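Local coordinates for ARF GTPase-activating protein GIT1 (Rattus norvegicus, PDB 6IUH) that probably stimulates GTP hydrolysis by ARF small GTPases and acts as a scaffold, its C-terminal helical domain probably binding paxillin LD motifs, at residues K48-V53 and R82-C87; K62-A65 and V69-S72. All coordinates share one frame; numbering follows the deposited sequence.

In the fold
Contacts 1 and 2 both use helix 67-87 of an all-helical bundle, at opposite ends of that helix. Contact 1 pairs its last turns with helix 42-57 close to the middle of the domain, about 6 Å from the centre of the chain. Contact 2 lies toward one end of the bundle, about 17 Å from that centre, where the loop 62-65 folds back on the first turn of the same helix. The two centres are about 20 Å apart and the nearest atoms about 8 Å, so the contacts do not touch. Contact 2 lies in the connection between helices 42-57 and 67-87, which run antiparallel at contact 1.

Contact 1 (K48-V53 and R82-C87)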
loop_
_atom_site.group_PDB
_atom_site.type_symbol
_atom_site.label_atom_id
_atom_site.label_comp_id
_atom_site.label_asym_id
_atom_site.label_seq_id
_atom_site.Cartn_x
_atom_site.Cartn_y
_atom_site.Cartn_z
ATOM N N LYS A 48 -5.012 -8.957 3.697
ATOM C CA LYS A 48 -5.957 -7.909 4.061
ATOM C C LYS A 48 -5.671 -6.646 3.255
ATOM O O LYS A 48 -6.587 -5.922 2.862
ATOM C CB LYS A 48 -5.892 -7.624 5.562
ATOM C CG LYS A 48 -6.320 -8.804 6.423
ATOM C CD LYS A 48 -6.037 -8.565 7.898
ATOM C CE LYS A 48 -6.890 -7.439 8.456
ATOM N NZ LYS A 48 -6.668 -7.252 9.918
ATOM N N ILE A 49 -4.392 -6.391 3.006
ATOM C CA ILE A 49 -3.988 -5.267 2.167
ATOM C C ILE A 49 -4.419 -5.493 0.720
ATOM O O ILE A 49 -5.016 -4.613 0.097
ATOM C CB ILE A 49 -2.467 -5.039 2.224
ATOM C CG1 ILE A 49 -2.056 -4.567 3.618
ATOM C CG2 ILE A 49 -2.028 -4.025 1.175
ATOM C CD1 ILE A 49 -0.568 -4.428 3.797
ATOM N N HIS A 50 -4.124 -6.679 0.194
ATOM C CA HIS A 50 -4.473 -7.012 -1.184
ATOM C C HIS A 50 -5.977 -6.885 -1.417
ATOM O O HIS A 50 -6.415 -6.434 -2.476
ATOM C CB HIS A 50 -4.006 -8.427 -1.537
ATOM C CG HIS A 50 -4.110 -8.748 -2.994
ATOM N ND1 HIS A 50 -5.236 -9.311 -3.555
ATOM C CD2 HIS A 50 -3.228 -8.581 -4.009
ATOM C CE1 HIS A 50 -5.042 -9.481 -4.852
ATOM N NE2 HIS A 50 -3.832 -9.044 -5.152
ATOM N N LEU A 51 -6.760 -7.285 -0.419
ATOM C CA LEU A 51 -8.211 -7.161 -0.483
ATOM C C LEU A 51 -8.634 -5.698 -0.488
ATOM O O LEU A 51 -9.504 -5.294 -1.261
ATOM C CB LEU A 51 -8.865 -7.890 0.692
ATOM C CG LEU A 51 -10.377 -7.707 0.844
ATOM C CD1 LEU A 51 -11.110 -8.247 -0.375
ATOM C CD2 LEU A 51 -10.877 -8.377 2.116
ATOM N N ALA A 52 -8.013 -4.909 0.382
ATOM C CA ALA A 52 -8.320 -3.488 0.476
ATOM C C ALA A 52 -7.967 -2.777 -0.825
ATOM O O ALA A 52 -8.644 -1.831 -1.230
ATOM C CB ALA A 52 -7.578 -2.858 1.646
ATOM N N VAL A 53 -6.902 -3.241 -1.471
ATOM C CA VAL A 53 -6.453 -2.667 -2.733
ATOM C C VAL A 53 -7.440 -2.993 -3.852
ATOM O O VAL A 53 -7.761 -2.134 -4.678
ATOM C CB VAL A 53 -5.038 -3.170 -3.102
ATOM C CG1 VAL A 53 -4.747 -2.960 -4.578
ATOM C CG2 VAL A 53 -3.988 -2.473 -2.244
ATOM N N ARG A 82 3.362 -7.571 -5.810
ATOM C CA ARG A 82 4.750 -7.705 -5.385
ATOM C C ARG A 82 4.846 -8.002 -3.887
ATOM O O ARG A 82 5.655 -8.831 -3.459
ATOM C CB ARG A 82 5.527 -6.433 -5.730
ATOM C CG ARG A 82 7.012 -6.487 -5.424
ATOM C CD ARG A 82 7.638 -5.104 -5.536
ATOM N NE ARG A 82 8.932 -5.035 -4.864
ATOM C CZ ARG A 82 9.526 -3.902 -4.502
ATOM N NH1 ARG A 82 8.938 -2.738 -4.744
ATOM N NH2 ARG A 82 10.704 -3.933 -3.894
ATOM N N LEU A 83 4.021 -7.322 -3.094
ATOM C CA LEU A 83 3.964 -7.559 -1.654
ATOM C C LEU A 83 3.549 -8.990 -1.343
ATOM O O LEU A 83 4.167 -9.665 -0.519
ATOM C CB LEU A 83 2.992 -6.585 -0.985
ATOM C CG LEU A 83 2.776 -6.772 0.519
ATOM C CD1 LEU A 83 4.065 -6.509 1.273
ATOM C CD2 LEU A 83 1.663 -5.863 1.023
ATOM N N GLN A 84 2.487 -9.439 -2.002
ATOM C CA GLN A 84 1.981 -10.794 -1.823
ATOM C C GLN A 84 3.070 -11.815 -2.128
ATOM O O GLN A 84 3.196 -12.828 -1.437
ATOM C CB GLN A 84 0.763 -11.022 -2.718
ATOM C CG GLN A 84 -0.098 -12.208 -2.330
ATOM C CD GLN A 84 -1.337 -12.321 -3.196
ATOM O OE1 GLN A 84 -1.262 -12.219 -4.420
ATOM N NE2 GLN A 84 -2.487 -12.518 -2.562
ATOM N N SER A 85 3.856 -11.539 -3.166
ATOM C CA SER A 85 4.957 -12.414 -3.553
ATOM C C SER A 85 6.015 -12.491 -2.461
ATOM O O SER A 85 6.545 -13.560 -2.167
ATOM C CB SER A 85 5.595 -11.931 -4.856
ATOM O OG SER A 85 4.678 -12.002 -5.934
ATOM N N GLU A 86 6.320 -11.345 -1.867
ATOM C CA GLU A 86 7.362 -11.266 -0.854
ATOM C C GLU A 86 6.964 -11.954 0.448
ATOM O O GLU A 86 7.778 -12.627 1.074
ATOM C CB GLU A 86 7.718 -9.802 -0.587
ATOM C CG GLU A 86 8.488 -9.149 -1.720
ATOM C CD GLU A 86 9.905 -9.682 -1.836
ATOM O OE1 GLU A 86 10.440 -10.174 -0.820
ATOM O OE2 GLU A 86 10.482 -9.609 -2.941
ATOM N N CYS A 87 5.708 -11.793 0.849
ATOM C CA CYS A 87 5.258 -12.315 2.134
ATOM C C CYS A 87 5.150 -13.839 2.177
ATOM O O CYS A 87 5.128 -14.428 3.258
ATOM C CB CYS A 87 3.915 -11.693 2.510
ATOM S SG CYS A 87 4.036 -9.954 2.957
#
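The carboxamide of Gln84 is laid nearly flat against one face of the His50 imidazole, the two planes 20° apart, its NE2 over the ring and its OE1 past the edge. NE2 of Gln84 sits 4.1 Å from CG of His50, while OE1 of Gln84 comes 4.1 Å from NE2 of the same ring. Both side chains leave their helices with CG anti to the backbone N (chi1 -170° for His50 and -162° for Gln84), and the glutamine chain then stays extended, which carries its amide across the gap to the ring. The polar grip on the amide comes from Glu47, the residue just ahead of 48-53, whose OE2 accepts a hydrogen bond from Gln84 NE2. On the buried side, Ile49 and Leu83 meet with their side chains nearly perpendicular. CD2 of Leu83 rests 3.8 Å from CD1 of Ile49 and 4.1 Å from CG2 of Ile49. Ile49 also packs on Leu30 of helix 13-35, and Leu83 on Val108 of helix 101-128. Buried Ile49 and Leu83, with partly exposed His50 and Gln84 beside them, join two antiparallel neighbours of a four-helix bundle, the fold of focal-adhesion-targeting-like domains.

Contact 2 (K62-A65 and V69-S72); sequences KRPA and VRSS
Pro64 packs on Val69 and offers its carbonyl to Arg70, so the loop joining helices 42-57 and 67-87 of the four-helix bundle is fastened to the first turn of the helix that follows. The tight part is apolar. CB of Pro64 lies 3.7 Å from CG1 of Val69, and CG of the pyrrolidine ring is 3.9 Å from the same methyl, so one edge of the proline rests obliquely on a single valine branch. That branch stands anti to the backbone N (chi1 178°). Val69 is buried and also touches Ile125 of helix 101-128.

The other side faces solvent: Arg70 and Ala65 are exposed and the carbon contacts are longer, though one short hydrogen bond holds the arginine. Arg70 runs out fully extended from CG to NE and lies beside Pro64, its CG 4.0 Å from the proline CB. The guanidinium edge is turned to the carbonyl of Pro64, while Ala65 O stands over one face, 4.0 Å from CZ of Arg70. A long, weak ion pair links Arg70 NH1 to Glu67. The carbonyl oxygen of Pro64 accepts hydrogen bonds from two N-H groups: a weak, bent one from NH2 of Arg70 at 3.2 Å, and a nearly straight one (165°) from NE of Arg70 at 2.7 Å, with the oxygen in the guanidinium plane while NE stands 28° out of the Pro64 carbonyl plane.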
loop_
_atom_site.group_PDB
_atom_site.type_symbol
_atom_site.label_atom_id
_atom_site.label_comp_id
_atom_site.label_asym_id
_atom_site.label_seq_id
_atom_site.Cartn_x
_atom_site.Cartn_y
_atom_site.Cartn_z
ATOM N N LYS A 62 -13.322 -0.012 -15.257
ATOM C CA LYS A 62 -12.484 -1.111 -15.719
ATOM C C LYS A 62 -11.410 -0.586 -16.665
ATOM O O LYS A 62 -10.267 -1.036 -16.634
ATOM C CB LYS A 62 -13.336 -2.185 -16.400
ATOM C CG LYS A 62 -14.136 -3.040 -15.426
ATOM C CD LYS A 62 -15.514 -3.389 -15.973
ATOM C CE LYS A 62 -15.429 -4.084 -17.324
ATOM N NZ LYS A 62 -16.780 -4.420 -17.856
ATOM N N ARG A 63 -11.789 0.379 -17.496
ATOM C CA ARG A 63 -10.837 1.058 -18.365
ATOM C C ARG A 63 -10.910 2.564 -18.143
ATOM O O ARG A 63 -11.676 3.254 -18.810
ATOM C CB ARG A 63 -11.107 0.715 -19.829
ATOM C CG ARG A 63 -11.071 -0.776 -20.111
ATOM C CD ARG A 63 -11.388 -1.078 -21.563
ATOM N NE ARG A 63 -12.688 -0.552 -21.970
ATOM C CZ ARG A 63 -13.838 -1.199 -21.810
ATOM N NH1 ARG A 63 -14.973 -0.644 -22.213
ATOM N NH2 ARG A 63 -13.854 -2.398 -21.245
ATOM N N PRO A 64 -10.119 3.072 -17.187
ATOM C CA PRO A 64 -10.127 4.495 -16.834
ATOM C C PRO A 64 -9.790 5.387 -18.020
ATOM O O PRO A 64 -8.940 5.031 -18.837
ATOM C CB PRO A 64 -9.045 4.598 -15.755
ATOM C CG PRO A 64 -8.933 3.224 -15.195
ATOM C CD PRO A 64 -9.181 2.304 -16.352
ATOM N N ALA A 65 -10.455 6.533 -18.105
ATOM C CA ALA A 65 -10.195 7.496 -19.164
ATOM C C ALA A 65 -8.967 8.339 -18.835
ATOM O O ALA A 65 -8.172 8.666 -19.715
ATOM C CB ALA A 65 -11.403 8.384 -19.380
ATOM N N VAL A 69 -5.048 8.171 -13.558
ATOM C CA VAL A 69 -5.707 7.040 -12.910
ATOM C C VAL A 69 -5.118 5.720 -13.411
ATOM O O VAL A 69 -4.851 4.816 -12.618
ATOM C CB VAL A 69 -7.231 7.046 -13.144
ATOM C CG1 VAL A 69 -7.874 5.820 -12.503
ATOM C CG2 VAL A 69 -7.846 8.314 -12.581
ATOM N N ARG A 70 -4.910 5.616 -14.721
ATOM C CA ARG A 70 -4.284 4.431 -15.305
ATOM C C ARG A 70 -2.916 4.164 -14.683
ATOM O O ARG A 70 -2.600 3.031 -14.317
ATOM C CB ARG A 70 -4.134 4.586 -16.821
ATOM C CG ARG A 70 -5.445 4.722 -17.579
ATOM C CD ARG A 70 -5.192 4.915 -19.067
ATOM N NE ARG A 70 -6.434 5.087 -19.818
ATOM C CZ ARG A 70 -6.492 5.310 -21.128
ATOM N NH1 ARG A 70 -5.376 5.390 -21.839
ATOM N NH2 ARG A 70 -7.667 5.451 -21.727
ATOM N N SER A 71 -2.115 5.218 -14.565
ATOM C CA SER A 71 -0.766 5.109 -14.016
ATOM C C SER A 71 -0.776 4.724 -12.542
ATOM O O SER A 71 -0.031 3.839 -12.117
ATOM C CB SER A 71 -0.006 6.428 -14.195
ATOM O OG SER A 71 1.297 6.344 -13.646
ATOM N N SER A 72 -1.616 5.395 -11.763
ATOM C CA SER A 72 -1.663 5.148 -10.326
ATOM C C SER A 72 -2.244 3.770 -10.009
ATOM O O SER A 72 -1.791 3.101 -9.076
ATOM C CB SER A 72 -2.465 6.243 -9.623
ATOM O OG SER A 72 -1.784 7.486 -9.699
#